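Local coordinates for protein ribulose-1,5-bisphosphate carboxylase/oxygenase large subunit (Rhodopseudomonas palustris, PDB 3QFW) that is a RuBisCO-like protein of the RuBisCO large-chain family that probably binds magnesium and may catalyse a reaction other than ribulose-bisphosphate carboxylation, at residues I219-I233 against A246-A258. Numbering follows the deposited sequence.
Sequences IRDEGIGAVLVAPMI and AAGLVVVAHPAMA
Leu249 reaches across to segment 219-233 with both methyls: CD1 presses on Val227 CG1 at a tight 3.5 Å, the side chains crossing near a right angle, while CD2 lies against Ile224 O (3.0 Å). The extended chi2 (-178°) sends CD1 to Ile219 CG2 of helix 209-222, 3.7 Å away. Without both methyls, as with an alanine here, the gap between Ile219 and Val227 would probably go unfilled and the helix sit less firmly on the sheet. On the other face, Leu228 CD1 packs against Val252 CG1 (3.6 Å).

Strands 226-229 and 250-253 run parallel, 23° apart, joined by a right-handed beta-alpha-beta crossover of the TIM barrel. Five backbone hydrogen bonds link the segments, the straightest from Val252 N to Val227 O (2.7 Å, 171°). At the N-terminal end a water joins Gly225 O to Gly248 O; at the other, a second accepts from Met232 N and donates to His254 O and Ala256 O. A bent bond from Ala256 N, tilted from the ring plane, helps hold His254 ND1, whose imidazole stacks on His167. Both ends thus combine a bridging water with apolar packing, Leu249 on Ile219 and Ile233 CD1 on Ala256 CB (3.5 Å); TIM-barrel active sites lie at the strands' C-terminal ends.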
loop_
_atom_site.group_PDB
_atom_site.type_symbol
_atom_site.label_atom_id
_atom_site.label_comp_id
_atom_site.label_asym_id
_atom_site.label_seq_id
_atom_site.Cartn_x
_atom_site.Cartn_y
_atom_site.Cartn_z
ATOM N N ILE B 219 -20.916 -13.055 -1.149
ATOM C CA ILE B 219 -20.654 -13.729 0.116
ATOM C C ILE B 219 -21.923 -13.813 0.955
ATOM O O ILE B 219 -22.314 -14.883 1.405
ATOM C CB ILE B 219 -19.561 -12.995 0.920
ATOM C CG1 ILE B 219 -18.229 -13.125 0.193
ATOM C CG2 ILE B 219 -19.460 -13.558 2.337
ATOM C CD1 ILE B 219 -18.056 -14.481 -0.416
ATOM N N ARG B 220 -22.568 -12.668 1.140
ATOM C CA ARG B 220 -23.787 -12.596 1.926
ATOM C C ARG B 220 -24.909 -13.417 1.293
ATOM O O ARG B 220 -25.646 -14.109 1.991
ATOM C CB ARG B 220 -24.212 -11.136 2.117
ATOM C CG ARG B 220 -23.096 -10.248 2.668
ATOM C CD ARG B 220 -23.613 -8.906 3.184
ATOM N NE ARG B 220 -24.275 -9.040 4.481
ATOM C CZ ARG B 220 -25.522 -8.646 4.733
ATOM N NH1 ARG B 220 -26.246 -8.087 3.773
ATOM N NH2 ARG B 220 -26.046 -8.814 5.945
ATOM N N ASP B 221 -25.036 -13.343 -0.028
ATOM C CA ASP B 221 -26.076 -14.093 -0.729
ATOM C C ASP B 221 -25.866 -15.604 -0.638
ATOM O O ASP B 221 -26.827 -16.374 -0.626
ATOM C CB ASP B 221 -26.172 -13.652 -2.191
ATOM C CG ASP B 221 -26.664 -12.230 -2.333
ATOM O OD1 ASP B 221 -27.300 -11.729 -1.377
ATOM O OD2 ASP B 221 -26.414 -11.613 -3.396
ATOM N N GLU B 222 -24.607 -16.022 -0.573
ATOM C CA GLU B 222 -24.273 -17.437 -0.506
ATOM C C GLU B 222 -24.298 -17.974 0.926
ATOM O O GLU B 222 -24.147 -19.172 1.145
ATOM C CB GLU B 222 -22.910 -17.695 -1.148
ATOM C CG GLU B 222 -22.884 -17.464 -2.652
ATOM C CD GLU B 222 -23.831 -18.386 -3.396
ATOM O OE1 GLU B 222 -24.106 -19.496 -2.886
ATOM O OE2 GLU B 222 -24.301 -18.002 -4.486
ATOM N N GLY B 223 -24.489 -17.080 1.892
ATOM C CA GLY B 223 -24.547 -17.464 3.292
ATOM C C GLY B 223 -23.183 -17.834 3.849
ATOM O O GLY B 223 -23.082 -18.584 4.824
ATOM N N ILE B 224 -22.131 -17.312 3.221
ATOM C CA ILE B 224 -20.760 -17.548 3.668
ATOM C C ILE B 224 -20.451 -16.706 4.909
ATOM O O ILE B 224 -20.905 -15.571 5.025
ATOM C CB ILE B 224 -19.750 -17.243 2.531
ATOM C CG1 ILE B 224 -19.932 -18.243 1.382
ATOM C CG2 ILE B 224 -18.318 -17.298 3.046
ATOM C CD1 ILE B 224 -19.298 -17.803 0.057
ATOM N N GLY B 225 -19.675 -17.256 5.836
ATOM C CA GLY B 225 -19.512 -16.620 7.132
ATOM C C GLY B 225 -18.211 -15.880 7.389
ATOM O O GLY B 225 -18.026 -15.313 8.466
ATOM N N ALA B 226 -17.305 -15.883 6.419
ATOM C CA ALA B 226 -16.058 -15.149 6.592
ATOM C C ALA B 226 -15.603 -14.529 5.283
ATOM O O ALA B 226 -16.172 -14.803 4.231
ATOM C CB ALA B 226 -14.976 -16.049 7.161
ATOM N N VAL B 227 -14.569 -13.698 5.365
ATOM C CA VAL B 227 -14.023 -13.014 4.199
ATOM C C VAL B 227 -12.551 -12.692 4.419
ATOM O O VAL B 227 -12.138 -12.362 5.540
ATOM C CB VAL B 227 -14.760 -11.694 3.929
ATOM C CG1 VAL B 227 -16.200 -11.950 3.521
ATOM C CG2 VAL B 227 -14.693 -10.780 5.145
ATOM N N LEU B 228 -11.768 -12.780 3.348
ATOM C CA LEU B 228 -10.337 -12.531 3.405
ATOM C C LEU B 228 -10.046 -11.241 2.650
ATOM O O LEU B 228 -10.590 -11.016 1.569
ATOM C CB LEU B 228 -9.570 -13.685 2.756
ATOM C CG LEU B 228 -8.046 -13.616 2.830
ATOM C CD1 LEU B 228 -7.598 -13.740 4.290
ATOM C CD2 LEU B 228 -7.426 -14.719 1.979
ATOM N N VAL B 229 -9.208 -10.382 3.222
ATOM C CA VAL B 229 -8.865 -9.122 2.555
ATOM C C VAL B 229 -7.423 -8.781 2.861
ATOM O O VAL B 229 -6.980 -8.936 3.995
ATOM C CB VAL B 229 -9.727 -7.955 3.065
ATOM C CG1 VAL B 229 -9.573 -6.727 2.150
ATOM C CG2 VAL B 229 -11.194 -8.364 3.168
ATOM N N ALA B 230 -6.694 -8.303 1.856
ATOM C CA ALA B 230 -5.346 -7.780 2.070
ATOM C C ALA B 230 -5.402 -6.258 2.127
ATOM O O ALA B 230 -5.462 -5.604 1.080
ATOM C CB ALA B 230 -4.430 -8.239 0.958
ATOM N N PRO B 231 -5.398 -5.687 3.345
ATOM C CA PRO B 231 -5.623 -4.243 3.494
ATOM C C PRO B 231 -4.619 -3.404 2.709
ATOM O O PRO B 231 -4.987 -2.348 2.183
ATOM C CB PRO B 231 -5.475 -4.009 5.010
ATOM C CG PRO B 231 -5.805 -5.376 5.635
ATOM C CD PRO B 231 -5.262 -6.375 4.650
ATOM N N MET B 232 -3.379 -3.871 2.600
ATOM C CA MET B 232 -2.346 -3.058 1.972
ATOM C C MET B 232 -2.439 -3.115 0.452
ATOM O O MET B 232 -1.861 -2.283 -0.245
ATOM C CB MET B 232 -0.952 -3.415 2.503
ATOM C CG MET B 232 -0.825 -3.264 4.049
ATOM S SD MET B 232 -1.122 -1.590 4.690
ATOM C CE MET B 232 -2.751 -1.252 4.098
ATOM N N ILE B 233 -3.190 -4.086 -0.052
ATOM C CA ILE B 233 -3.517 -4.113 -1.469
ATOM C C ILE B 233 -4.654 -3.154 -1.786
ATOM O O ILE B 233 -4.526 -2.299 -2.661
ATOM C CB ILE B 233 -3.915 -5.509 -1.942
ATOM C CG1 ILE B 233 -2.712 -6.438 -1.877
ATOM C CG2 ILE B 233 -4.450 -5.450 -3.389
ATOM C CD1 ILE B 233 -3.036 -7.852 -2.226
ATOM N N ALA B 246 -19.439 -5.581 6.683
ATOM C CA ALA B 246 -19.256 -7.026 6.808
ATOM C C ALA B 246 -20.457 -7.761 7.431
ATOM O O ALA B 246 -20.733 -8.908 7.086
ATOM C CB ALA B 246 -17.976 -7.333 7.581
ATOM N N ALA B 247 -21.152 -7.110 8.355
ATOM C CA ALA B 247 -22.404 -7.654 8.891
ATOM C C ALA B 247 -22.269 -9.007 9.601
ATOM O O ALA B 247 -23.030 -9.942 9.324
ATOM C CB ALA B 247 -23.456 -7.746 7.775
ATOM N N GLY B 248 -21.312 -9.112 10.520
ATOM C CA GLY B 248 -21.171 -10.309 11.333
ATOM C C GLY B 248 -20.303 -11.390 10.720
ATOM O O GLY B 248 -20.140 -12.484 11.292
ATOM N N LEU B 249 -19.761 -11.101 9.541
ATOM C CA LEU B 249 -18.807 -11.993 8.901
ATOM C C LEU B 249 -17.501 -11.946 9.675
ATOM O O LEU B 249 -17.141 -10.906 10.217
ATOM C CB LEU B 249 -18.537 -11.530 7.465
ATOM C CG LEU B 249 -19.680 -11.590 6.454
ATOM C CD1 LEU B 249 -19.198 -11.132 5.082
ATOM C CD2 LEU B 249 -20.237 -12.995 6.381
ATOM N N VAL B 250 -16.779 -13.057 9.726
ATOM C CA VAL B 250 -15.434 -13.005 10.279
ATOM C C VAL B 250 -14.527 -12.361 9.221
ATOM O O VAL B 250 -14.441 -12.843 8.085
ATOM C CB VAL B 250 -14.914 -14.394 10.675
ATOM C CG1 VAL B 250 -13.496 -14.295 11.211
ATOM C CG2 VAL B 250 -15.842 -15.041 11.730
ATOM N N VAL B 251 -13.872 -11.264 9.585
ATOM C CA VAL B 251 -12.979 -10.583 8.639
ATOM C C VAL B 251 -11.538 -10.993 8.889
ATOM O O VAL B 251 -10.960 -10.662 9.928
ATOM C CB VAL B 251 -13.088 -9.065 8.740
ATOM C CG1 VAL B 251 -12.046 -8.382 7.796
ATOM C CG2 VAL B 251 -14.504 -8.623 8.406
ATOM N N VAL B 252 -10.965 -11.720 7.940
ATOM C CA VAL B 252 -9.607 -12.230 8.078
ATOM C C VAL B 252 -8.684 -11.349 7.241
ATOM O O VAL B 252 -8.876 -11.220 6.031
ATOM C CB VAL B 252 -9.490 -13.674 7.563
ATOM C CG1 VAL B 252 -8.088 -14.213 7.806
ATOM C CG2 VAL B 252 -10.551 -14.588 8.212
ATOM N N ALA B 253 -7.682 -10.754 7.872
ATOM C CA ALA B 253 -6.744 -9.917 7.137
ATOM C C ALA B 253 -5.535 -10.727 6.669
ATOM O O ALA B 253 -5.079 -11.635 7.365
ATOM C CB ALA B 253 -6.312 -8.728 7.981
ATOM N N HIS B 254 -5.050 -10.403 5.469
ATOM C CA HIS B 254 -3.853 -11.011 4.890
ATOM C C HIS B 254 -2.776 -9.937 4.689
ATOM O O HIS B 254 -3.090 -8.786 4.374
ATOM C CB HIS B 254 -4.181 -11.645 3.534
ATOM C CG HIS B 254 -3.055 -12.448 2.959
ATOM N ND1 HIS B 254 -2.090 -11.901 2.141
ATOM C CD2 HIS B 254 -2.732 -13.759 3.098
ATOM C CE1 HIS B 254 -1.222 -12.836 1.798
ATOM N NE2 HIS B 254 -1.592 -13.977 2.360
ATOM N N PRO B 255 -1.501 -10.312 4.848
ATOM C CA PRO B 255 -0.455 -9.286 4.852
ATOM C C PRO B 255 0.165 -8.954 3.479
ATOM O O PRO B 255 1.216 -8.321 3.449
ATOM C CB PRO B 255 0.610 -9.902 5.764
ATOM C CG PRO B 255 0.504 -11.372 5.475
ATOM C CD PRO B 255 -0.991 -11.623 5.312
ATOM N N ALA B 256 -0.450 -9.374 2.378
ATOM C CA ALA B 256 0.107 -9.077 1.056
ATOM C C ALA B 256 0.454 -7.586 0.926
ATOM O O ALA B 256 -0.372 -6.736 1.225
ATOM C CB ALA B 256 -0.869 -9.491 -0.033
ATOM N N MET B 257 1.684 -7.303 0.489
ATOM C CA MET B 257 2.212 -5.933 0.296
ATOM C C MET B 257 2.484 -5.145 1.580
ATOM O O MET B 257 2.705 -3.933 1.533
ATOM C CB MET B 257 1.367 -5.114 -0.694
ATOM C CG MET B 257 1.689 -5.374 -2.182
ATOM S SD MET B 257 3.301 -4.744 -2.758
ATOM C CE MET B 257 3.025 -2.996 -2.545
ATOM N N ALA B 258 2.493 -5.827 2.723
ATOM C CA ALA B 258 2.745 -5.149 3.991
ATOM C C ALA B 258 4.225 -4.816 4.172
ATOM O O ALA B 258 4.589 -4.048 5.053
ATOM C CB ALA B 258 2.235 -5.993 5.165
HETATM O O HOH W 1 -19.982 -15.186 10.389
HETATM O O HOH W 2 -2.206 -6.381 3.375
#